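Local coordinates for protein putative carboxymuconolactone decarboxylase (Burkholderia xenovorans, PDB 2QEU) that is of uncertain function but belongs to the carboxymuconolactone decarboxylase family of the AhpD-like clan, for which a peroxiredoxin activity is suggested, at residues 44-47 against 48-51; 61-65 against 66-70; 87-90 against 91-95; 130-133 against 134-137. One frame throughout, in Å; residues are numbered along the deposited sequence. Where two conformers were deposited one is given.

Interaction 1 (44-47 against 48-51). With CIT (citric acid), chain L.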
loop_
_atom_site.group_PDB
_atom_site.type_symbol
_atom_site.label_atom_id
_atom_site.label_comp_id
_atom_site.label_asym_id
_atom_site.label_seq_id
_atom_site.Cartn_x
_atom_site.Cartn_y
_atom_site.Cartn_z
ATOM N N ASP B 44 21.230 -16.582 -1.034
ATOM C CA ASP B 44 22.594 -16.247 -1.497
ATOM C C ASP B 44 22.551 -15.003 -2.397
ATOM O O ASP B 44 23.262 -14.051 -2.135
ATOM C CB ASP B 44 23.264 -17.439 -2.213
ATOM C CG ASP B 44 24.719 -17.157 -2.596
ATOM O OD1 ASP B 44 25.482 -16.520 -1.821
ATOM O OD2 ASP B 44 25.104 -17.613 -3.683
ATOM N N ALA B 45 21.679 -14.996 -3.413
ATOM C CA ALA B 45 21.602 -13.868 -4.366
ATOM C C ALA B 45 21.176 -12.584 -3.661
ATOM O O ALA B 45 21.784 -11.531 -3.832
ATOM C CB ALA B 45 20.668 -14.182 -5.516
ATOM N N TYR B 46 20.158 -12.696 -2.823
ATOM C CA TYR B 46 19.697 -11.586 -1.980
ATOM C C TYR B 46 20.812 -11.063 -1.093
ATOM O O TYR B 46 20.978 -9.855 -0.978
ATOM C CB TYR B 46 18.511 -12.003 -1.120
ATOM C CG TYR B 46 18.044 -10.891 -0.240
ATOM C CD1 TYR B 46 17.268 -9.858 -0.767
ATOM C CD2 TYR B 46 18.429 -10.821 1.096
ATOM C CE1 TYR B 46 16.862 -8.820 0.016
ATOM C CE2 TYR B 46 18.003 -9.772 1.900
ATOM C CZ TYR B 46 17.231 -8.773 1.344
ATOM O OH TYR B 46 16.791 -7.734 2.116
ATOM N N SER B 47 21.616 -11.951 -0.510
ATOM C CA SER B 47 22.701 -11.497 0.387
ATOM C C SER B 47 23.795 -10.770 -0.400
ATOM O O SER B 47 24.355 -9.773 0.079
ATOM C CB SER B 47 23.243 -12.641 1.234
ATOM O OG SER B 47 22.185 -13.173 2.028
ATOM N N ARG B 48 24.034 -11.214 -1.628
ATOM C CA ARG B 48 24.992 -10.531 -2.475
ATOM C C ARG B 48 24.495 -9.122 -2.798
ATOM O O ARG B 48 25.310 -8.186 -2.803
ATOM C CB ARG B 48 25.202 -11.249 -3.797
ATOM C CG ARG B 48 25.969 -12.545 -3.762
ATOM C CD ARG B 48 25.745 -13.256 -5.069
ATOM N NE ARG B 48 26.367 -14.552 -5.008
ATOM C CZ ARG B 48 27.606 -14.797 -5.422
ATOM N NH1 ARG B 48 28.356 -13.834 -5.980
ATOM N NH2 ARG B 48 28.086 -16.023 -5.299
HETATM N N MSE B 49 23.197 -8.995 -3.096
HETATM C CA MSE B 49 22.598 -7.710 -3.410
HETATM C C MSE B 49 22.707 -6.799 -2.203
HETATM O O MSE B 49 23.126 -5.639 -2.308
HETATM C CB MSE B 49 21.131 -7.867 -3.826
HETATM C CG MSE B 49 20.530 -6.612 -4.459
HETATM SE SE MSE B 49 18.708 -6.921 -5.046
HETATM C CE MSE B 49 17.951 -7.058 -3.291
ATOM N N ARG B 50 22.360 -7.336 -1.038
ATOM C CA ARG B 50 22.393 -6.576 0.225
ATOM C C ARG B 50 23.793 -6.071 0.544
ATOM O O ARG B 50 23.985 -4.962 1.020
ATOM C CB ARG B 50 21.965 -7.499 1.368
ATOM C CG ARG B 50 21.455 -6.784 2.555
ATOM C CD ARG B 50 21.157 -7.753 3.653
ATOM N NE ARG B 50 20.429 -7.057 4.696
ATOM C CZ ARG B 50 21.004 -6.366 5.672
ATOM N NH1 ARG B 50 22.328 -6.320 5.806
ATOM N NH2 ARG B 50 20.238 -5.731 6.535
ATOM N N THR B 51 24.765 -6.932 0.285
ATOM C CA THR B 51 26.160 -6.640 0.574
ATOM C C THR B 51 26.665 -5.448 -0.214
ATOM O O THR B 51 27.346 -4.581 0.363
ATOM C CB THR B 51 27.035 -7.885 0.334
ATOM O OG1 THR B 51 26.536 -8.933 1.173
ATOM C CG2 THR B 51 28.467 -7.593 0.640
HETATM C C1 CIT L . 12.815 -5.689 5.683
HETATM O O1 CIT L . 12.423 -6.816 5.277
HETATM O O2 CIT L . 12.491 -4.657 5.093
HETATM C C2 CIT L . 13.728 -5.545 6.860
HETATM C C3 CIT L . 14.912 -6.497 6.713
HETATM O O7 CIT L . 15.733 -6.054 7.840
HETATM C C4 CIT L . 15.473 -6.473 5.268
HETATM C C5 CIT L . 16.983 -6.587 5.236
HETATM O O3 CIT L . 17.645 -7.289 4.393
HETATM O O4 CIT L . 17.543 -5.892 6.102
HETATM C C6 CIT L . 14.708 -7.984 6.955
HETATM O O5 CIT L . 13.780 -8.654 6.431
HETATM O O6 CIT L . 15.543 -8.566 7.678
#

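Interaction 2 (61-65 against 66-70)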
loop_
_atom_site.group_PDB
_atom_site.type_symbol
_atom_site.label_atom_id
_atom_site.label_comp_id
_atom_site.label_asym_id
_atom_site.label_seq_id
_atom_site.Cartn_x
_atom_site.Cartn_y
_atom_site.Cartn_z
ATOM N N ALA B 61 31.737 3.182 -0.446
ATOM C CA ALA B 61 30.372 3.726 -0.583
ATOM C C ALA B 61 30.443 5.242 -0.453
ATOM O O ALA B 61 31.322 5.756 0.260
ATOM C CB ALA B 61 29.493 3.189 0.496
ATOM N N LYS B 62 29.544 5.952 -1.132
ATOM C CA LYS B 62 29.447 7.403 -0.976
ATOM C C LYS B 62 28.480 7.864 0.112
ATOM O O LYS B 62 28.728 8.865 0.761
ATOM C CB LYS B 62 29.111 8.064 -2.314
ATOM C CG LYS B 62 30.138 7.744 -3.424
ATOM C CD LYS B 62 31.478 8.334 -3.137
ATOM C CE LYS B 62 32.524 7.943 -4.193
ATOM N NZ LYS B 62 32.719 6.467 -4.280
ATOM N N LEU B 63 27.379 7.138 0.324
ATOM C CA LEU B 63 26.382 7.512 1.334
ATOM C C LEU B 63 26.783 6.835 2.645
ATOM O O LEU B 63 26.975 5.641 2.662
ATOM C CB LEU B 63 25.007 7.002 0.869
ATOM C CG LEU B 63 23.751 7.365 1.689
ATOM C CD1 LEU B 63 23.569 8.841 1.754
ATOM C CD2 LEU B 63 22.521 6.653 1.110
ATOM N N PRO B 64 26.992 7.607 3.716
ATOM C CA PRO B 64 27.377 7.024 4.994
ATOM C C PRO B 64 26.427 5.915 5.466
ATOM O O PRO B 64 25.203 6.021 5.298
ATOM C CB PRO B 64 27.315 8.212 5.947
ATOM C CG PRO B 64 27.572 9.398 5.077
ATOM C CD PRO B 64 26.930 9.084 3.780
ATOM N N LEU B 65 27.012 4.857 6.025
ATOM C CA LEU B 65 26.251 3.677 6.447
ATOM C C LEU B 65 25.122 4.026 7.417
ATOM O O LEU B 65 24.045 3.440 7.349
ATOM C CB LEU B 65 27.165 2.650 7.111
ATOM C CG LEU B 65 26.640 1.252 7.429
ATOM C CD1 LEU B 65 25.957 0.600 6.202
ATOM C CD2 LEU B 65 27.783 0.378 7.977
ATOM N N LYS B 66 25.396 4.947 8.333
ATOM C CA LYS B 66 24.351 5.382 9.257
ATOM C C LYS B 66 23.095 5.908 8.548
ATOM O O LYS B 66 21.941 5.658 8.985
ATOM C CB LYS B 66 24.880 6.417 10.226
ATOM C CG LYS B 66 25.433 7.690 9.612
ATOM C CD LYS B 66 26.061 8.534 10.770
ATOM C CE LYS B 66 26.742 9.778 10.249
ATOM N NZ LYS B 66 27.494 10.524 11.280
ATOM N N TYR B 67 23.307 6.627 7.444
ATOM C CA TYR B 67 22.180 7.161 6.657
ATOM C C TYR B 67 21.499 6.110 5.767
ATOM O O TYR B 67 20.278 6.164 5.554
ATOM C CB TYR B 67 22.611 8.404 5.868
ATOM C CG TYR B 67 23.048 9.520 6.794
ATOM C CD1 TYR B 67 22.306 9.865 7.929
ATOM C CD2 TYR B 67 24.231 10.201 6.575
ATOM C CE1 TYR B 67 22.748 10.857 8.823
ATOM C CE2 TYR B 67 24.668 11.193 7.429
ATOM C CZ TYR B 67 23.945 11.532 8.548
ATOM O OH TYR B 67 24.434 12.514 9.387
ATOM N N LYS B 68 22.287 5.130 5.290
ATOM C CA LYS B 68 21.729 3.981 4.613
ATOM C C LYS B 68 20.726 3.271 5.521
ATOM O O LYS B 68 19.596 2.996 5.136
ATOM C CB LYS B 68 22.803 3.003 4.182
ATOM C CG LYS B 68 23.729 3.541 3.098
ATOM C CD LYS B 68 24.564 2.405 2.443
ATOM C CE LYS B 68 25.334 2.955 1.279
ATOM N NZ LYS B 68 26.199 1.933 0.684
ATOM N N HIS B 69 21.161 2.976 6.741
ATOM C CA HIS B 69 20.239 2.351 7.692
ATOM C C HIS B 69 19.102 3.240 8.162
ATOM O O HIS B 69 18.000 2.730 8.374
ATOM C CB HIS B 69 20.995 1.760 8.855
ATOM C CG HIS B 69 21.690 0.486 8.525
ATOM N ND1 HIS B 69 21.031 -0.714 8.379
ATOM C CD2 HIS B 69 22.996 0.235 8.297
ATOM C CE1 HIS B 69 21.910 -1.659 8.084
ATOM N NE2 HIS B 69 23.118 -1.114 8.039
ATOM N N LEU B 70 19.315 4.550 8.255
ATOM C CA LEU B 70 18.201 5.452 8.518
ATOM C C LEU B 70 17.135 5.355 7.410
ATOM O O LEU B 70 15.953 5.317 7.713
ATOM C CB LEU B 70 18.683 6.884 8.684
ATOM C CG LEU B 70 17.575 7.907 8.967
ATOM C CD1 LEU B 70 16.794 7.570 10.205
ATOM C CD2 LEU B 70 18.236 9.287 9.053
#

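Interaction 3 (87-90 against 91-95)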
loop_
_atom_site.group_PDB
_atom_site.type_symbol
_atom_site.label_atom_id
_atom_site.label_comp_id
_atom_site.label_asym_id
_atom_site.label_seq_id
_atom_site.Cartn_x
_atom_site.Cartn_y
_atom_site.Cartn_z
ATOM N N ASN B 87 16.030 -3.579 14.172
ATOM C CA ASN B 87 17.326 -4.025 13.646
ATOM C C ASN B 87 18.113 -2.934 12.890
ATOM O O ASN B 87 19.325 -2.802 13.068
ATOM C CB ASN B 87 17.194 -5.306 12.790
ATOM C CG ASN B 87 16.823 -6.536 13.635
ATOM O OD1 ASN B 87 17.105 -6.574 14.838
ATOM N ND2 ASN B 87 16.229 -7.542 13.002
ATOM N N HIS B 88 17.420 -2.180 12.031
ATOM C CA HIS B 88 18.062 -1.087 11.302
ATOM C C HIS B 88 18.374 0.140 12.183
ATOM O O HIS B 88 19.363 0.873 11.935
ATOM C CB HIS B 88 17.266 -0.735 10.040
ATOM C CG HIS B 88 17.371 -1.773 8.971
ATOM N ND1 HIS B 88 18.522 -1.969 8.247
ATOM C CD2 HIS B 88 16.479 -2.692 8.523
ATOM C CE1 HIS B 88 18.344 -2.973 7.409
ATOM N NE2 HIS B 88 17.122 -3.439 7.565
ATOM N N THR B 89 17.558 0.392 13.207
ATOM C CA THR B 89 17.872 1.455 14.172
ATOM C C THR B 89 19.188 1.116 14.900
ATOM O O THR B 89 20.091 1.945 15.006
ATOM C CB THR B 89 16.746 1.703 15.182
ATOM O OG1 THR B 89 15.611 2.162 14.462
ATOM C CG2 THR B 89 17.148 2.771 16.250
ATOM N N ARG B 90 19.252 -0.103 15.427
ATOM C CA ARG B 90 20.463 -0.624 16.055
ATOM C C ARG B 90 21.675 -0.468 15.116
ATOM O O ARG B 90 22.696 0.096 15.499
ATOM C CB ARG B 90 20.254 -2.093 16.474
ATOM C CG ARG B 90 21.362 -2.671 17.336
ATOM C CD ARG B 90 21.148 -4.173 17.610
ATOM N NE ARG B 90 19.901 -4.467 18.325
ATOM C CZ ARG B 90 18.844 -5.103 17.813
ATOM N NH1 ARG B 90 18.848 -5.568 16.574
ATOM N NH2 ARG B 90 17.763 -5.324 18.565
ATOM N N ALA B 91 21.539 -0.942 13.879
ATOM C CA ALA B 91 22.600 -0.847 12.872
ATOM C C ALA B 91 23.012 0.625 12.633
ATOM O O ALA B 91 24.202 0.966 12.657
ATOM C CB ALA B 91 22.146 -1.527 11.559
ATOM N N ALA B 92 22.020 1.499 12.431
ATOM C CA ALA B 92 22.308 2.902 12.154
ATOM C C ALA B 92 23.117 3.511 13.302
ATOM O O ALA B 92 24.050 4.298 13.080
ATOM C CB ALA B 92 20.986 3.728 11.881
HETATM N N MSE B 93 22.700 3.205 14.535
HETATM C CA MSE B 93 23.285 3.826 15.724
HETATM C C MSE B 93 24.661 3.238 15.999
HETATM O O MSE B 93 25.589 3.952 16.396
HETATM C CB MSE B 93 22.356 3.672 16.921
HETATM C CG MSE B 93 21.154 4.596 16.812
HETATM SE SE MSE B 93 19.876 4.437 18.220
HETATM C CE MSE B 93 21.021 5.024 19.757
ATOM N N ASN B 94 24.805 1.945 15.723
ATOM C CA ASN B 94 26.132 1.336 15.732
ATOM C C ASN B 94 27.077 2.030 14.763
ATOM O O ASN B 94 28.297 2.109 15.048
ATOM C CB ASN B 94 26.061 -0.183 15.468
ATOM C CG ASN B 94 25.689 -0.987 16.704
ATOM O OD1 ASN B 94 25.976 -0.575 17.832
ATOM N ND2 ASN B 94 25.100 -2.159 16.500
ATOM N N ALA B 95 26.561 2.507 13.635
ATOM C CA ALA B 95 27.349 3.212 12.633
ATOM C C ALA B 95 27.433 4.733 12.881
ATOM O O ALA B 95 27.973 5.491 12.062
ATOM C CB ALA B 95 26.810 2.883 11.197
#

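Interaction 4 (130-133 against 134-137)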
loop_
_atom_site.group_PDB
_atom_site.type_symbol
_atom_site.label_atom_id
_atom_site.label_comp_id
_atom_site.label_asym_id
_atom_site.label_seq_id
_atom_site.Cartn_x
_atom_site.Cartn_y
_atom_site.Cartn_z
ATOM N N VAL B 130 16.077 5.400 22.423
ATOM C CA VAL B 130 16.324 6.083 23.707
ATOM C C VAL B 130 17.045 5.168 24.706
ATOM O O VAL B 130 17.933 5.610 25.375
ATOM C CB VAL B 130 15.002 6.683 24.277
ATOM C CG1 VAL B 130 15.145 7.106 25.790
ATOM C CG2 VAL B 130 14.527 7.865 23.338
ATOM N N GLU B 131 16.687 3.899 24.728
ATOM C CA GLU B 131 17.346 2.923 25.569
ATOM C C GLU B 131 18.684 2.496 24.971
ATOM O O GLU B 131 19.705 2.383 25.682
ATOM C CB GLU B 131 16.443 1.723 25.848
ATOM C CG GLU B 131 15.084 2.074 26.499
ATOM C CD GLU B 131 15.173 3.037 27.675
ATOM O OE1 GLU B 131 16.005 2.787 28.591
ATOM O OE2 GLU B 131 14.410 4.043 27.689
ATOM N N PHE B 132 18.726 2.294 23.663
ATOM C CA PHE B 132 19.962 1.855 23.025
ATOM C C PHE B 132 21.102 2.889 23.075
ATOM O O PHE B 132 22.270 2.525 23.147
ATOM C CB PHE B 132 19.708 1.414 21.570
ATOM C CG PHE B 132 20.885 0.676 20.960
ATOM C CD1 PHE B 132 21.363 -0.491 21.531
ATOM C CD2 PHE B 132 21.519 1.174 19.833
ATOM C CE1 PHE B 132 22.406 -1.158 20.952
ATOM C CE2 PHE B 132 22.574 0.523 19.257
ATOM C CZ PHE B 132 23.045 -0.633 19.840
ATOM N N GLU B 133 20.742 4.157 23.081
ATOM C CA GLU B 133 21.700 5.234 23.202
ATOM C C GLU B 133 22.453 5.055 24.516
ATOM O O GLU B 133 23.674 5.220 24.581
ATOM C CB GLU B 133 20.948 6.562 23.238
ATOM C CG GLU B 133 21.880 7.763 23.364
ATOM C CD GLU B 133 21.157 9.105 23.220
ATOM O OE1 GLU B 133 20.098 9.271 23.852
ATOM O OE2 GLU B 133 21.682 9.973 22.491
ATOM N N LYS B 134 21.739 4.727 25.592
ATOM C CA LYS B 134 22.397 4.521 26.890
ATOM C C LYS B 134 23.206 3.239 26.918
ATOM O O LYS B 134 24.297 3.210 27.510
ATOM C CB LYS B 134 21.389 4.516 28.019
ATOM C CG LYS B 134 20.719 5.866 28.201
ATOM C CD LYS B 134 19.667 5.843 29.278
ATOM C CE LYS B 134 18.486 4.991 28.890
ATOM N NZ LYS B 134 17.234 5.420 29.586
ATOM N N GLU B 135 22.695 2.193 26.233
ATOM C CA GLU B 135 23.447 0.950 26.149
ATOM C C GLU B 135 24.755 1.179 25.419
ATOM O O GLU B 135 25.821 0.803 25.892
ATOM C CB GLU B 135 22.622 -0.125 25.441
ATOM C CG GLU B 135 23.239 -1.466 25.501
ATOM C CD GLU B 135 22.557 -2.489 24.579
ATOM O OE1 GLU B 135 21.328 -2.577 24.574
ATOM O OE2 GLU B 135 23.298 -3.194 23.853
ATOM N N LEU B 136 24.671 1.833 24.265
ATOM C CA LEU B 136 25.873 2.062 23.472
ATOM C C LEU B 136 26.919 2.894 24.235
ATOM O O LEU B 136 28.123 2.606 24.195
ATOM C CB LEU B 136 25.468 2.729 22.153
ATOM C CG LEU B 136 26.462 2.750 21.002
ATOM C CD1 LEU B 136 26.895 1.329 20.641
ATOM C CD2 LEU B 136 25.760 3.448 19.845
ATOM N N ALA B 137 26.454 3.909 24.951
ATOM C CA ALA B 137 27.347 4.721 25.804
ATOM C C ALA B 137 28.033 3.910 26.927
ATOM O O ALA B 137 29.179 4.191 27.293
ATOM C CB ALA B 137 26.609 5.871 26.393
#

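Interaction 1 (44-47 against 48-51)
The carbonyl oxygen of Ser-47 is gripped twice by Thr-51, one turn further along helix 40-53. The hydroxyl donates to it over a short 2.6 Å (Thr-51 OG1 to Ser-47 O), and the backbone Thr-51 N reaches the same oxygen at 2.9 Å from the opposite face of the carbonyl plane. With OG1 beside its own backbone N (chi1 -58°), the threonine hydroxyl folds back along the helix onto this acceptor.

Tyr-46 and Arg-50, also one turn apart, share a different acceptor. A bound citrate, probably from the crystallisation liquor, places O3 at the edge of the tyrosine ring, where Tyr-46 OH donates to it over a very short 2.5 Å. Arg-50 NE meets that O3 at 2.8 Å, while Arg-50 NH2 takes citrate O4 at 2.7 Å in a nearly straight bond (173°). The carboxylate is thus held by a two-pronged guanidinium and a phenol, and Asp-24 engages the remaining arginine nitrogen, NH1.

The methyl CE of selenomethionine Met-49 approaches the Tyr-46 ring obliquely, 3.8 Å from CD1, and Met-49 of a second subunit packs on the same tyrosine. Asp-44, whose OD1 is bonded to His-17, makes a longer salt bridge from OD2 to Arg-48 NE, 3.6 Å.

Tyr-46 and Arg-50, four residues apart on one α-helix, help line what is probably an anion-binding pocket, to which His-88 also contributes, in the helical AhpD-like fold.

Interaction 2 (61-65 against 66-70)
Pro-64 and Lys-68 meet at the N-terminus of helix 65-79, where the proline occupies the N-cap position. Pro-64 O accepts Lys-68 N at 3.0 Å, with the donor in the carbonyl plane, and it also takes a weak bond from Tyr-67 N. One residue on, Leu-65 O receives His-69 N in a nearly straight bond (173°), which continues the ladder that Pro-64 O began.

Around this turn the side chains pack closely. Tyr-67 brings CD2 against Pro-64 CB at 3.7 Å, while the CG of Lys-66 sits 3.9 Å above the centre of the tyrosine ring; the lysine reaches that face because its CG stands between its own N and carbonyl carbon (chi1 59°). Leu-65 and His-69 run side by side, with CD1 of the leucine 3.6 Å from His-69 CD2.

Farther out, Glu-101 holds the tyrosine hydroxyl, Asp-24 fixes His-69 through NE2, and the rings of Tyr-67 and of Tyr-67 in a third subunit meet. Lys-68 runs back fully extended alongside the incoming loop, its ammonium bonded to the carbonyls of Lys-55 and Met-53. Along that path its CE passes 3.4 Å from Leu-63 O, and its NZ comes to 3.5 Å from Ala-61 CB.

Interaction 3 (87-90 against 91-95)
Thr-89 and Met-93 lie side by side on the buried flank of helix 82-94, and their contact shows how closely one face of a helix can be filled while another stays loose. The methyl CG2 of Thr-89 meets the selenium of selenomethionine Met-93 at 3.8 Å. The threonine torsion (chi1 -64°) divides the labour between its branches: CG2 lies beside the carbonyl carbon for this apolar contact, and OG1 turns back to Ile-85 O.

Round the helix, two alanines, Ala-91 and Ala-92, keep another buried flank slim. The small side chains probably let helices 10-25 and 65-79 approach, with Met-25 and His-69 touching Ala-91. The backbone bonds beneath are regular, as in Ala-92 N to His-88 O at 2.8 Å.

The flank that carries Arg-90 and Asn-94 is looser. These two point the same way, but across the turn their side chains come no nearer than CG of the arginine to ND2 of the asparagine, 3.9 Å. In the conformer described, one of two deposited, Arg-90 bends at chi3 and sends NH1 backward to Asn-87 OD1 at 2.7 Å, nearly in the guanidinium plane. Asn-94 is exposed, although Phe-132 and Leu-136 touch it.

His-88 is held through ND1 by His-69 and hydrogen-bonds through NE2 to a bound citrate, probably from the crystallisation liquor. Through His-88 this helix probably contributes to an anion-binding pocket in the AhpD-like fold.

Interaction 4 (130-133 against 134-137)
This is a surface contact near the C-terminal end of helix 122-137, where a salt bridge joins Glu-131 to Lys-134. The link runs from Glu-131 OE1 to Lys-134 NZ, 3.1 Å, and the ammonium comes from above the carboxylate plane. Both chains fold to make it: the glutamate bends at chi2, the lysine at chi3 (-67°), and the two then lie alongside each other. Lys-134 CE also passes over Val-130 O at 3.6 Å.

Behind this outer pair, Phe-132 turns inward. A carboxylate oxygen, Glu-135 OE2, stands at the edge of its ring, 3.7 Å from CE1, with the carboxylate plane almost perpendicular to the ring (85°). Such an edge approach would suit the slightly positive rim of hydrogens. The same oxygen is bound to Lys-139, and the ring itself meets Phe-128 and packs on Arg-90 and Asn-94.

The backbone follows the regular α-helical pattern. Leu-136 N donates to Phe-132 O at 2.7 Å in a nearly straight bond, and Glu-131 O takes Glu-135 N at 3.0 Å. With charged residues outward and Phe-132 buried against helix 82-94, the segment is a worked example of an amphipathic α-helix.

In the fold
The four contacts come in series along the chain, each within or at the start of a helix: 40-53, 65-79, 82-94 and 122-137. Interactions 1 and 2 have centres about 17 Å apart and do not touch, yet both lie against the third subunit. Interaction 3 is the one nearest the chain's centre and touches the other three: Arg-50 NH2 approaches His-88 CE1 at 3.5 Å, His-69 CB packs on Ala-92 CB at 3.6 Å, and Met-93 CE packs on Glu-133 N. Interaction 4 lies about 30 Å from interaction 1, centre to centre, across the chain's middle. Helix 82-94 thus connects the region where the citrate is bound with the outer, amphipathic helix 122-137.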